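Local coordinates for PipY (Synechococcus elongatus, PDB 5NLC), which binds pyridoxal 5'-phosphate on a modified TIM-barrel fold and probably takes part in keeping the cell's supply of that vitamin B6 cofactor in balance, at residues Gly40-Gly45 and Leu62-Trp67; Gln20-Ser25 and Thr66-Gly71; Phe85-Ser90 and Ser110-Leu115; Arg48-Ile53 and Ala78-Glu83. All coordinates share one frame; numbering follows the deposited sequence.

Contact 1: Gly40-Gly45 and Leu62-Trp67; sequences GQRHFG and LPDLTW
Strand 43-46 and strand 66-69 start side by side in parallel register, His-43 beside Thr-66 and Phe-44 beside Trp-67, with Thr-66 N giving a 2.8 Å hydrogen bond to Arg-42 O and Phe-44 N one of 3.0 Å to Thr-66 O. On one face of the sheet the His-43 and Thr-66 side chains run alongside each other, pointing the same way, and His-43 ND1 lies 3.3 Å from Thr-66 CB; that nitrogen shares a hydrogen bond with His-68 NE2. On the other face the Phe-44 and Leu-65 side chains cross at about a right angle, Phe-44 CD1 lying 3.4 Å from Leu-65 CD2. Phe-44 CB meanwhile sits over one face of the Trp-67 indole, a CH-pi contact 4.3 Å from the centroid of the six-membered ring. Outside the strands, the Arg-42 chain is bent where chi2 (-71°) turns CD. Its NE lies 3.3 Å from Asp-64 OD2, a salt bridge in which NE stands above the carboxylate plane. NH1 turns back to Gln-41 O at 3.0 Å and also bonds Tyr-37 O, while the Tyr-37 hydroxyl bonds Asp-64 OD1. An alanine in place of Arg-42 would probably leave the Asp-64 carboxylate without its charged mate and Gln-41 O without the guanidinium bond. The two strands are those of the beta-alpha-beta unit that contains helix 49-56. With a long, bent ion pair outside and aromatic and aliphatic packing within, the charges stay just before the strands, while Phe-44 and Trp-67 pack on Ile-33 of helix 30-38.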
# COMPACT_ATOMS: atom_id res chain seq x y z
N GLY A 40 -15.75 11.98 4.37
CA GLY A 40 -14.56 12.58 3.78
C GLY A 40 -13.49 11.55 3.36
O GLY A 40 -12.44 11.93 2.81
N GLN A 41 -13.71 10.24 3.60
CA GLN A 41 -12.71 9.27 3.24
C GLN A 41 -12.72 8.99 1.74
O GLN A 41 -13.81 8.81 1.13
CB GLN A 41 -12.93 7.99 4.01
CG GLN A 41 -11.85 6.92 3.87
CD GLN A 41 -10.51 7.32 4.41
OE1 GLN A 41 -10.44 8.16 5.33
NE2 GLN A 41 -9.41 6.76 3.84
N ARG A 42 -11.49 8.88 1.15
CA ARG A 42 -11.30 8.62 -0.26
C ARG A 42 -10.47 7.43 -0.62
O ARG A 42 -10.65 6.86 -1.72
CB ARG A 42 -10.72 9.85 -0.96
CG ARG A 42 -11.64 11.08 -0.85
CD ARG A 42 -12.86 10.96 -1.68
NE ARG A 42 -13.76 12.13 -1.55
CZ ARG A 42 -14.69 12.31 -0.62
NH1 ARG A 42 -14.90 11.44 0.34
NH2 ARG A 42 -15.44 13.41 -0.67
N HIS A 43 -9.56 7.03 0.27
CA HIS A 43 -8.69 5.89 0.02
C HIS A 43 -9.17 4.66 0.74
O HIS A 43 -9.33 4.67 1.97
CB HIS A 43 -7.30 6.23 0.53
CG HIS A 43 -6.66 7.37 -0.20
ND1 HIS A 43 -6.21 7.27 -1.50
CD2 HIS A 43 -6.43 8.65 0.18
CE1 HIS A 43 -5.74 8.44 -1.90
NE2 HIS A 43 -5.80 9.28 -0.87
N PHE A 44 -9.43 3.62 -0.01
CA PHE A 44 -9.94 2.37 0.48
C PHE A 44 -9.08 1.25 0.03
O PHE A 44 -8.53 1.28 -1.08
CB PHE A 44 -11.38 2.15 0.01
CG PHE A 44 -12.33 3.14 0.59
CD1 PHE A 44 -12.51 4.36 -0.01
CD2 PHE A 44 -12.91 2.91 1.83
CE1 PHE A 44 -13.36 5.32 0.51
CE2 PHE A 44 -13.78 3.87 2.37
CZ PHE A 44 -14.01 5.07 1.73
N GLY A 45 -8.85 0.31 0.93
CA GLY A 45 -7.91 -0.76 0.70
C GLY A 45 -8.55 -2.14 0.90
O GLY A 45 -9.37 -2.36 1.84
N LEU A 62 -18.81 7.13 -7.64
CA LEU A 62 -17.95 8.00 -6.80
C LEU A 62 -16.70 8.36 -7.60
O LEU A 62 -15.94 7.46 -7.97
CB LEU A 62 -17.58 7.31 -5.47
CG LEU A 62 -18.81 6.89 -4.60
CD1 LEU A 62 -18.37 6.04 -3.41
CD2 LEU A 62 -19.61 8.04 -4.05
N PRO A 63 -16.50 9.64 -7.89
CA PRO A 63 -15.50 9.99 -8.93
C PRO A 63 -13.99 9.88 -8.48
O PRO A 63 -13.11 9.61 -9.32
CB PRO A 63 -15.87 11.45 -9.25
CG PRO A 63 -16.24 11.98 -7.88
CD PRO A 63 -16.97 10.85 -7.18
N ASP A 64 -13.72 10.04 -7.20
CA ASP A 64 -12.37 10.21 -6.63
C ASP A 64 -12.09 9.24 -5.48
O ASP A 64 -11.44 9.55 -4.51
CB ASP A 64 -12.33 11.60 -6.14
CG ASP A 64 -13.49 11.92 -5.28
OD1 ASP A 64 -14.47 11.06 -5.21
OD2 ASP A 64 -13.42 13.01 -4.68
N LEU A 65 -12.66 8.06 -5.58
CA LEU A 65 -12.40 6.97 -4.70
C LEU A 65 -11.11 6.34 -5.25
O LEU A 65 -11.05 6.00 -6.42
CB LEU A 65 -13.62 6.02 -4.72
CG LEU A 65 -13.79 5.12 -3.49
CD1 LEU A 65 -15.04 4.30 -3.72
CD2 LEU A 65 -12.61 4.17 -3.38
N THR A 66 -10.08 6.23 -4.42
CA THR A 66 -8.86 5.58 -4.78
C THR A 66 -8.75 4.19 -4.11
O THR A 66 -8.87 4.10 -2.87
CB THR A 66 -7.70 6.47 -4.37
OG1 THR A 66 -7.79 7.70 -5.05
CG2 THR A 66 -6.38 5.87 -4.68
N TRP A 67 -8.61 3.12 -4.93
CA TRP A 67 -8.52 1.76 -4.44
C TRP A 67 -7.05 1.29 -4.37
O TRP A 67 -6.29 1.41 -5.36
CB TRP A 67 -9.23 0.81 -5.38
CG TRP A 67 -10.76 0.93 -5.29
CD1 TRP A 67 -11.60 1.61 -6.13
CD2 TRP A 67 -11.56 0.41 -4.27
NE1 TRP A 67 -12.90 1.51 -5.69
CE2 TRP A 67 -12.90 0.75 -4.56
CE3 TRP A 67 -11.29 -0.35 -3.12
CZ2 TRP A 67 -13.99 0.35 -3.73
CZ3 TRP A 67 -12.41 -0.78 -2.33
CH2 TRP A 67 -13.70 -0.38 -2.61

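Contact 2: Gln20-Ser25 and Thr66-Gly71; sequences QLIAVS and TWHLLG
Ile-22 CD1 rests over one face of the His-68 imidazole, 3.8 Å from the ring centroid, a CH-pi contact displaced toward ND1, from which the methyl is 3.5 Å away. The CG2 branch of the same isoleucine reaches back to His-68 CB at 4.1 Å. Farther along the strands Val-24 CG2 meets Leu-70 CD1 at 3.8 Å, the two side chains crossing obliquely, and Ser-25 OG comes to the edge of the Trp-67 ring, 3.9 Å from CZ3. No hydrogen bond joins the segments: strand 20-24 and strand 66-69 flank strand 43-46 in the parallel sheet of this modified TIM barrel, and Ile-22, His-68 and Leu-70 meet on its inner side, past strand 43-46, the touching parts running 91° apart. Outside this first shell, the imidazole is fixed in rotation by both nitrogens, ND1 paired with His-89 NE2 and NE2 with His-43 ND1, while the Trp-87 ring stacks on it. Ile-22 also packs on Trp-208, and Ser-25 OG is hydrogen-bonded to Glu-46 OE2. Toward the cofactor site, Leu-70 touches Asn-47 and Val-24 touches Arg-210, two residues that bind pyridoxal 5'-phosphate when it is present.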
# COMPACT_ATOMS: atom_id res chain seq x y z
N GLN A 20 -1.46 9.78 4.92
CA GLN A 20 -2.79 9.43 4.44
C GLN A 20 -3.20 8.08 4.97
O GLN A 20 -2.45 7.11 5.00
CB GLN A 20 -2.82 9.49 2.90
CG GLN A 20 -2.83 10.93 2.40
CD GLN A 20 -4.15 11.70 2.78
OE1 GLN A 20 -5.27 11.18 2.68
NE2 GLN A 20 -3.99 12.93 3.25
N LEU A 21 -4.41 8.05 5.45
CA LEU A 21 -5.00 6.86 5.95
C LEU A 21 -5.72 6.10 4.84
O LEU A 21 -6.53 6.69 4.11
CB LEU A 21 -6.01 7.38 6.97
CG LEU A 21 -6.74 6.41 7.77
CD1 LEU A 21 -7.05 7.15 9.07
CD2 LEU A 21 -8.01 5.94 7.06
N ILE A 22 -5.46 4.81 4.74
CA ILE A 22 -6.18 3.92 3.83
C ILE A 22 -7.18 3.14 4.69
O ILE A 22 -6.79 2.45 5.65
CB ILE A 22 -5.25 2.93 3.11
CG1 ILE A 22 -4.28 3.68 2.23
CG2 ILE A 22 -6.08 1.95 2.23
CD1 ILE A 22 -3.11 2.83 1.77
N ALA A 23 -8.48 3.34 4.42
CA ALA A 23 -9.50 2.62 5.12
C ALA A 23 -9.60 1.19 4.58
O ALA A 23 -9.95 0.96 3.42
CB ALA A 23 -10.84 3.31 5.03
N VAL A 24 -9.24 0.23 5.40
CA VAL A 24 -9.23 -1.18 5.04
C VAL A 24 -10.67 -1.70 5.14
O VAL A 24 -11.19 -1.85 6.24
CB VAL A 24 -8.26 -2.02 5.87
CG1 VAL A 24 -8.36 -3.49 5.43
CG2 VAL A 24 -6.84 -1.49 5.75
N SER A 25 -11.29 -1.91 3.99
CA SER A 25 -12.73 -2.18 3.89
C SER A 25 -13.00 -3.69 3.82
O SER A 25 -14.10 -4.10 3.62
CB SER A 25 -13.34 -1.48 2.65
OG SER A 25 -12.61 -1.80 1.45
N THR A 66 -10.08 6.23 -4.42
CA THR A 66 -8.86 5.58 -4.78
C THR A 66 -8.75 4.19 -4.11
O THR A 66 -8.87 4.10 -2.87
CB THR A 66 -7.70 6.47 -4.37
OG1 THR A 66 -7.79 7.70 -5.05
CG2 THR A 66 -6.38 5.87 -4.68
N TRP A 67 -8.61 3.12 -4.93
CA TRP A 67 -8.52 1.76 -4.44
C TRP A 67 -7.05 1.29 -4.37
O TRP A 67 -6.29 1.41 -5.36
CB TRP A 67 -9.23 0.81 -5.38
CG TRP A 67 -10.76 0.93 -5.29
CD1 TRP A 67 -11.60 1.61 -6.13
CD2 TRP A 67 -11.56 0.41 -4.27
NE1 TRP A 67 -12.90 1.51 -5.69
CE2 TRP A 67 -12.90 0.75 -4.56
CE3 TRP A 67 -11.29 -0.35 -3.12
CZ2 TRP A 67 -13.99 0.35 -3.73
CZ3 TRP A 67 -12.41 -0.78 -2.33
CH2 TRP A 67 -13.70 -0.38 -2.61
N HIS A 68 -6.74 0.68 -3.25
CA HIS A 68 -5.39 0.22 -2.90
C HIS A 68 -5.44 -1.28 -2.68
O HIS A 68 -6.29 -1.76 -1.87
CB HIS A 68 -4.96 0.87 -1.58
CG HIS A 68 -4.77 2.36 -1.66
ND1 HIS A 68 -3.53 2.94 -1.72
CD2 HIS A 68 -5.65 3.38 -1.71
CE1 HIS A 68 -3.65 4.25 -1.83
NE2 HIS A 68 -4.93 4.55 -1.76
N LEU A 69 -4.55 -2.05 -3.32
CA LEU A 69 -4.41 -3.44 -3.04
C LEU A 69 -3.28 -3.60 -2.05
O LEU A 69 -2.15 -3.19 -2.28
CB LEU A 69 -4.15 -4.24 -4.35
CG LEU A 69 -3.83 -5.71 -4.15
CD1 LEU A 69 -5.03 -6.40 -3.51
CD2 LEU A 69 -3.53 -6.38 -5.46
N LEU A 70 -3.59 -4.25 -0.92
CA LEU A 70 -2.70 -4.30 0.18
C LEU A 70 -2.09 -5.67 0.44
O LEU A 70 -1.16 -5.76 1.24
CB LEU A 70 -3.45 -3.84 1.42
CG LEU A 70 -4.02 -2.42 1.38
CD1 LEU A 70 -4.83 -2.19 2.66
CD2 LEU A 70 -2.94 -1.41 1.15
N GLY A 71 -2.65 -6.74 -0.08
CA GLY A 71 -2.17 -8.06 0.24
C GLY A 71 -1.47 -8.68 -0.94
O GLY A 71 -1.32 -8.07 -2.00

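Contact 3: Phe85-Ser90 and Ser110-Leu115; sequences FDWIHS and SPKLCL
Trp-87 and Lys-112 both turn CG anti to the carbonyl carbon (chi1 -77° and -72°), and the indole comes to lie across the base of the lysine chain. Lys-112 CB stands over the centre of the six-membered ring, 3.6 Å from its centroid, a close CH-pi contact; Lys-112 CD follows at 3.5 Å from Trp-87 CZ2. At the edge of the same ring Cys-114 SG makes a sulfur-aromatic contact, 4.1 Å from Trp-87 CZ3, and it also approaches the His-89 ring obliquely. On the other face of the sheet Ile-88 is flanked by two apolar partners: its CB is 3.9 Å from Leu-113 CD2, and its CD1 touches Pro-111 CB, the side chains of Ile-88 and Pro-111 lying alongside.

The backbones pair in parallel through Lys-112 N to Asp-86 O, Ile-88 N to Lys-112 O at 2.7 Å, and Cys-114 N to Ile-88 O. A water donates to both Asp-86 O and Ser-110 O, bridging the segments just ahead of the strands.

These are the two strands of the beta-alpha-beta unit built on helix 94-107, whose Leu-100 packs on Ile-88 and Leu-113. Trp-87 looks into the barrel instead, stacked on His-68 and edge-to-face with Trp-208, while strands 66-69 and 147-152 flank the pair in the sheet.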
# COMPACT_ATOMS: atom_id res chain seq x y z
N PHE A 85 -7.28 -1.61 -9.55
CA PHE A 85 -6.67 -0.87 -8.47
C PHE A 85 -5.90 0.32 -9.01
O PHE A 85 -5.23 0.25 -10.03
CB PHE A 85 -5.79 -1.80 -7.65
CG PHE A 85 -6.60 -2.78 -6.79
CD1 PHE A 85 -7.03 -2.40 -5.53
CD2 PHE A 85 -6.91 -4.02 -7.24
CE1 PHE A 85 -7.79 -3.25 -4.75
CE2 PHE A 85 -7.66 -4.90 -6.49
CZ PHE A 85 -8.11 -4.52 -5.23
N ASP A 86 -5.91 1.40 -8.28
CA ASP A 86 -5.11 2.58 -8.55
C ASP A 86 -3.66 2.43 -7.99
O ASP A 86 -2.72 2.87 -8.62
CB ASP A 86 -5.83 3.78 -7.88
CG ASP A 86 -7.24 3.96 -8.43
OD1 ASP A 86 -7.27 4.16 -9.67
OD2 ASP A 86 -8.24 3.75 -7.70
N TRP A 87 -3.55 1.83 -6.82
CA TRP A 87 -2.33 1.55 -6.10
C TRP A 87 -2.22 0.08 -5.80
O TRP A 87 -3.23 -0.56 -5.34
CB TRP A 87 -2.27 2.26 -4.72
CG TRP A 87 -1.96 3.71 -4.79
CD1 TRP A 87 -2.83 4.68 -5.09
CD2 TRP A 87 -0.70 4.36 -4.53
NE1 TRP A 87 -2.21 5.91 -5.08
CE2 TRP A 87 -0.91 5.74 -4.72
CE3 TRP A 87 0.57 3.91 -4.19
CZ2 TRP A 87 0.12 6.68 -4.62
CZ3 TRP A 87 1.59 4.87 -4.01
CH2 TRP A 87 1.37 6.20 -4.29
N ILE A 88 -1.02 -0.46 -6.01
CA ILE A 88 -0.72 -1.83 -5.61
C ILE A 88 0.48 -1.76 -4.70
O ILE A 88 1.56 -1.39 -5.15
CB ILE A 88 -0.46 -2.73 -6.84
CG1 ILE A 88 -1.65 -2.72 -7.77
CG2 ILE A 88 -0.03 -4.12 -6.36
CD1 ILE A 88 -1.40 -3.38 -9.10
N HIS A 89 0.29 -2.08 -3.40
CA HIS A 89 1.37 -1.91 -2.39
C HIS A 89 2.28 -3.09 -2.25
O HIS A 89 3.35 -2.97 -1.68
CB HIS A 89 0.77 -1.56 -1.02
CG HIS A 89 0.07 -0.24 -1.00
ND1 HIS A 89 0.51 0.79 -0.20
CD2 HIS A 89 -1.03 0.22 -1.65
CE1 HIS A 89 -0.30 1.83 -0.36
NE2 HIS A 89 -1.25 1.51 -1.22
N SER A 90 1.94 -4.25 -2.79
CA SER A 90 2.56 -5.47 -2.41
C SER A 90 3.40 -5.99 -3.54
O SER A 90 3.39 -7.19 -3.84
CB SER A 90 1.48 -6.48 -2.08
OG SER A 90 0.47 -6.53 -3.11
N SER A 110 -1.70 2.80 -15.73
CA SER A 110 -0.45 3.00 -15.03
C SER A 110 -0.69 2.89 -13.54
O SER A 110 -0.94 3.91 -12.88
CB SER A 110 0.04 4.40 -15.34
OG SER A 110 1.36 4.54 -14.86
N PRO A 111 -0.61 1.66 -12.99
CA PRO A 111 -0.77 1.59 -11.50
C PRO A 111 0.36 2.27 -10.75
O PRO A 111 1.52 2.20 -11.22
CB PRO A 111 -0.76 0.10 -11.21
CG PRO A 111 -0.05 -0.49 -12.37
CD PRO A 111 -0.42 0.32 -13.57
N LYS A 112 0.04 2.87 -9.60
CA LYS A 112 1.03 3.31 -8.67
C LYS A 112 1.43 2.13 -7.75
O LYS A 112 0.56 1.40 -7.23
CB LYS A 112 0.54 4.54 -7.91
CG LYS A 112 0.52 5.77 -8.78
CD LYS A 112 -0.18 6.91 -8.13
CE LYS A 112 -1.07 7.67 -9.11
NZ LYS A 112 -1.16 9.08 -8.62
N LEU A 113 2.76 1.93 -7.58
CA LEU A 113 3.31 0.73 -6.95
C LEU A 113 4.15 1.12 -5.77
O LEU A 113 4.87 2.14 -5.82
CB LEU A 113 4.16 -0.06 -7.91
CG LEU A 113 3.55 -0.43 -9.26
CD1 LEU A 113 4.54 -1.28 -10.00
CD2 LEU A 113 2.28 -1.20 -9.17
N CYS A 114 3.98 0.36 -4.69
CA CYS A 114 5.01 0.25 -3.69
C CYS A 114 5.69 -1.11 -3.84
O CYS A 114 5.08 -2.15 -4.21
CB CYS A 114 4.49 0.48 -2.26
SG CYS A 114 3.87 2.18 -2.00
N LEU A 115 6.98 -1.10 -3.57
CA LEU A 115 7.75 -2.32 -3.55
C LEU A 115 7.81 -2.82 -2.10
O LEU A 115 8.32 -2.11 -1.21
CB LEU A 115 9.14 -2.02 -4.06
CG LEU A 115 9.18 -1.36 -5.44
CD1 LEU A 115 10.64 -1.08 -5.81
CD2 LEU A 115 8.59 -2.29 -6.46
O HOH W 1 -2.90 4.66 -10.81

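Contact 4: Arg48-Ile53 and Ala78-Glu83; sequences RVQEAI and ARKAVE. With PO4 (phosphate ion), chain C.
Apolar contacts first: Val-49 CG1 touches Lys-80 CB at 3.8 Å, and Val-49 CG2 faces Ala-81 CB at 4.2 Å. One turn farther on, Ile-53 crosses Lys-80 at about a right angle, its CD1 lying 3.9 Å from Lys-80 CD. The aliphatic part of the lysine, CB and CD, thus packs on Val-49 and Ile-53. Helix 49-56 and helix 78-84 are successive outer helices of the barrel; their parts 49-53 and 78-83 run 38° apart, with axes 10.3 Å from each other at closest approach. Beneath them Val-49 and Ala-81 both pack on Leu-69 of the strand that lies between the two helices in the chain.

The polar link across the contact is a single hydrogen bond, Lys-80 NZ to Gln-50 OE1 at 2.9 Å, the ammonium tilted 16° from the amide plane. Gln-50 bends at CG (chi2 -66°) while Lys-80 runs extended through CD and CE. An alanine at Lys-80 would probably leave Gln-50 OE1 without this donor and open a gap beside Ile-53 CD1.

Ionic contacts lie to the outside. Arg-79 grips a phosphate ion, probably from the crystallisation liquor, by two bonds at the guanidinium edge, NE to O2 at 2.9 Å and NH2 to O3 at 2.6 Å; Arg-99 and Arg-102 also bind this ion, and Glu-106 makes a salt bridge to Arg-79 NH2.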
# COMPACT_ATOMS: atom_id res chain seq x y z
N ARG A 48 -7.46 -8.68 -0.94
CA ARG A 48 -7.65 -9.70 -1.99
C ARG A 48 -8.33 -9.12 -3.19
O ARG A 48 -9.36 -8.49 -3.07
CB ARG A 48 -8.50 -10.87 -1.45
CG ARG A 48 -7.69 -11.79 -0.55
CD ARG A 48 -8.51 -12.79 0.24
NE ARG A 48 -7.73 -13.25 1.40
CZ ARG A 48 -8.20 -13.96 2.43
NH1 ARG A 48 -9.48 -14.37 2.48
NH2 ARG A 48 -7.37 -14.28 3.43
N VAL A 49 -7.80 -9.42 -4.38
CA VAL A 49 -8.31 -8.85 -5.62
C VAL A 49 -9.82 -9.14 -5.84
O VAL A 49 -10.60 -8.22 -6.10
CB VAL A 49 -7.47 -9.34 -6.85
CG1 VAL A 49 -8.10 -8.96 -8.16
CG2 VAL A 49 -6.06 -8.78 -6.82
N GLN A 50 -10.22 -10.42 -5.72
CA GLN A 50 -11.62 -10.83 -6.01
C GLN A 50 -12.65 -10.22 -5.08
O GLN A 50 -13.68 -9.76 -5.54
CB GLN A 50 -11.76 -12.35 -6.04
CG GLN A 50 -11.01 -13.01 -7.19
CD GLN A 50 -11.54 -12.67 -8.61
OE1 GLN A 50 -10.76 -12.75 -9.58
NE2 GLN A 50 -12.85 -12.32 -8.73
N GLU A 51 -12.35 -10.14 -3.81
CA GLU A 51 -13.23 -9.48 -2.85
C GLU A 51 -13.41 -8.01 -3.18
O GLU A 51 -14.54 -7.50 -3.10
CB GLU A 51 -12.71 -9.66 -1.42
CG GLU A 51 -12.77 -11.11 -0.96
CD GLU A 51 -11.91 -11.40 0.28
OE1 GLU A 51 -11.39 -10.46 0.95
OE2 GLU A 51 -11.76 -12.62 0.56
N ALA A 52 -12.35 -7.33 -3.63
CA ALA A 52 -12.48 -5.96 -4.08
C ALA A 52 -13.34 -5.77 -5.32
O ALA A 52 -14.23 -4.94 -5.31
CB ALA A 52 -11.13 -5.32 -4.34
N ILE A 53 -13.09 -6.53 -6.39
CA ILE A 53 -13.89 -6.46 -7.63
C ILE A 53 -15.36 -6.57 -7.31
O ILE A 53 -16.18 -5.75 -7.78
CB ILE A 53 -13.53 -7.60 -8.61
CG1 ILE A 53 -12.15 -7.37 -9.20
CG2 ILE A 53 -14.53 -7.73 -9.77
CD1 ILE A 53 -11.61 -8.60 -9.90
N ALA A 78 -2.48 -10.54 -11.78
CA ALA A 78 -1.92 -9.23 -12.03
C ALA A 78 -2.84 -8.45 -13.00
O ALA A 78 -3.00 -7.28 -12.85
CB ALA A 78 -0.50 -9.33 -12.54
N ARG A 79 -3.45 -9.13 -13.98
CA ARG A 79 -4.29 -8.44 -14.94
C ARG A 79 -5.49 -7.79 -14.27
O ARG A 79 -5.78 -6.62 -14.51
CB ARG A 79 -4.71 -9.41 -16.04
CG ARG A 79 -5.50 -8.77 -17.17
CD ARG A 79 -5.79 -9.83 -18.27
NE ARG A 79 -4.58 -9.99 -19.03
CZ ARG A 79 -4.16 -9.15 -19.99
NH1 ARG A 79 -4.89 -8.12 -20.41
NH2 ARG A 79 -2.99 -9.37 -20.55
N LYS A 80 -6.22 -8.56 -13.46
CA LYS A 80 -7.32 -7.98 -12.71
C LYS A 80 -6.88 -6.87 -11.76
O LYS A 80 -7.61 -5.94 -11.55
CB LYS A 80 -8.11 -9.05 -11.96
CG LYS A 80 -8.94 -9.94 -12.90
CD LYS A 80 -9.55 -11.06 -12.08
CE LYS A 80 -10.65 -11.82 -12.86
NZ LYS A 80 -10.67 -13.23 -12.39
N ALA A 81 -5.72 -7.00 -11.14
CA ALA A 81 -5.22 -5.93 -10.26
C ALA A 81 -4.96 -4.62 -11.02
O ALA A 81 -5.32 -3.56 -10.57
CB ALA A 81 -3.94 -6.39 -9.58
N VAL A 82 -4.36 -4.72 -12.23
CA VAL A 82 -4.15 -3.53 -13.03
C VAL A 82 -5.48 -2.89 -13.42
O VAL A 82 -5.62 -1.67 -13.43
CB VAL A 82 -3.27 -3.83 -14.24
CG1 VAL A 82 -3.15 -2.60 -15.15
CG2 VAL A 82 -1.88 -4.27 -13.80
N GLU A 83 -6.47 -3.71 -13.69
CA GLU A 83 -7.74 -3.22 -14.20
C GLU A 83 -8.52 -2.51 -13.10
O GLU A 83 -9.19 -1.55 -13.41
CB GLU A 83 -8.59 -4.36 -14.80
CG GLU A 83 -8.12 -4.88 -16.18
CD GLU A 83 -8.89 -6.13 -16.68
OE1 GLU A 83 -9.42 -6.90 -15.85
OE2 GLU A 83 -8.95 -6.36 -17.91
P PO4 C . -1.39 -12.12 -18.64
O1 PO4 C . -0.32 -11.51 -17.77
O2 PO4 C . -2.74 -12.00 -17.96
O3 PO4 C . -1.40 -11.38 -19.96
O4 PO4 C . -1.04 -13.57 -18.90

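In the fold
All four contacts lie along the first five strands of the barrel, in the same parallel sheet or its helical coat. Contacts 1 and 2 share Thr-66 and Trp-67, their centres about 9 Å apart: one pairs neighbouring strands, the other joins the next-but-one strands 20-24 and 66-69 on the inner side. Contact 3 follows along the chain, about 11 Å from contact 2 between centres, and the two are tied by a hydrogen bond between Gly-71 O and Ser-90 OG. Contact 4 interleaves with contacts 1 and 2 in sequence and lies outside the sheet, where Phe-85 packs on Ala-52. Strand pairing, side-chain packing inside the sheet and helix packing thus build up the wall of the cofactor-binding barrel.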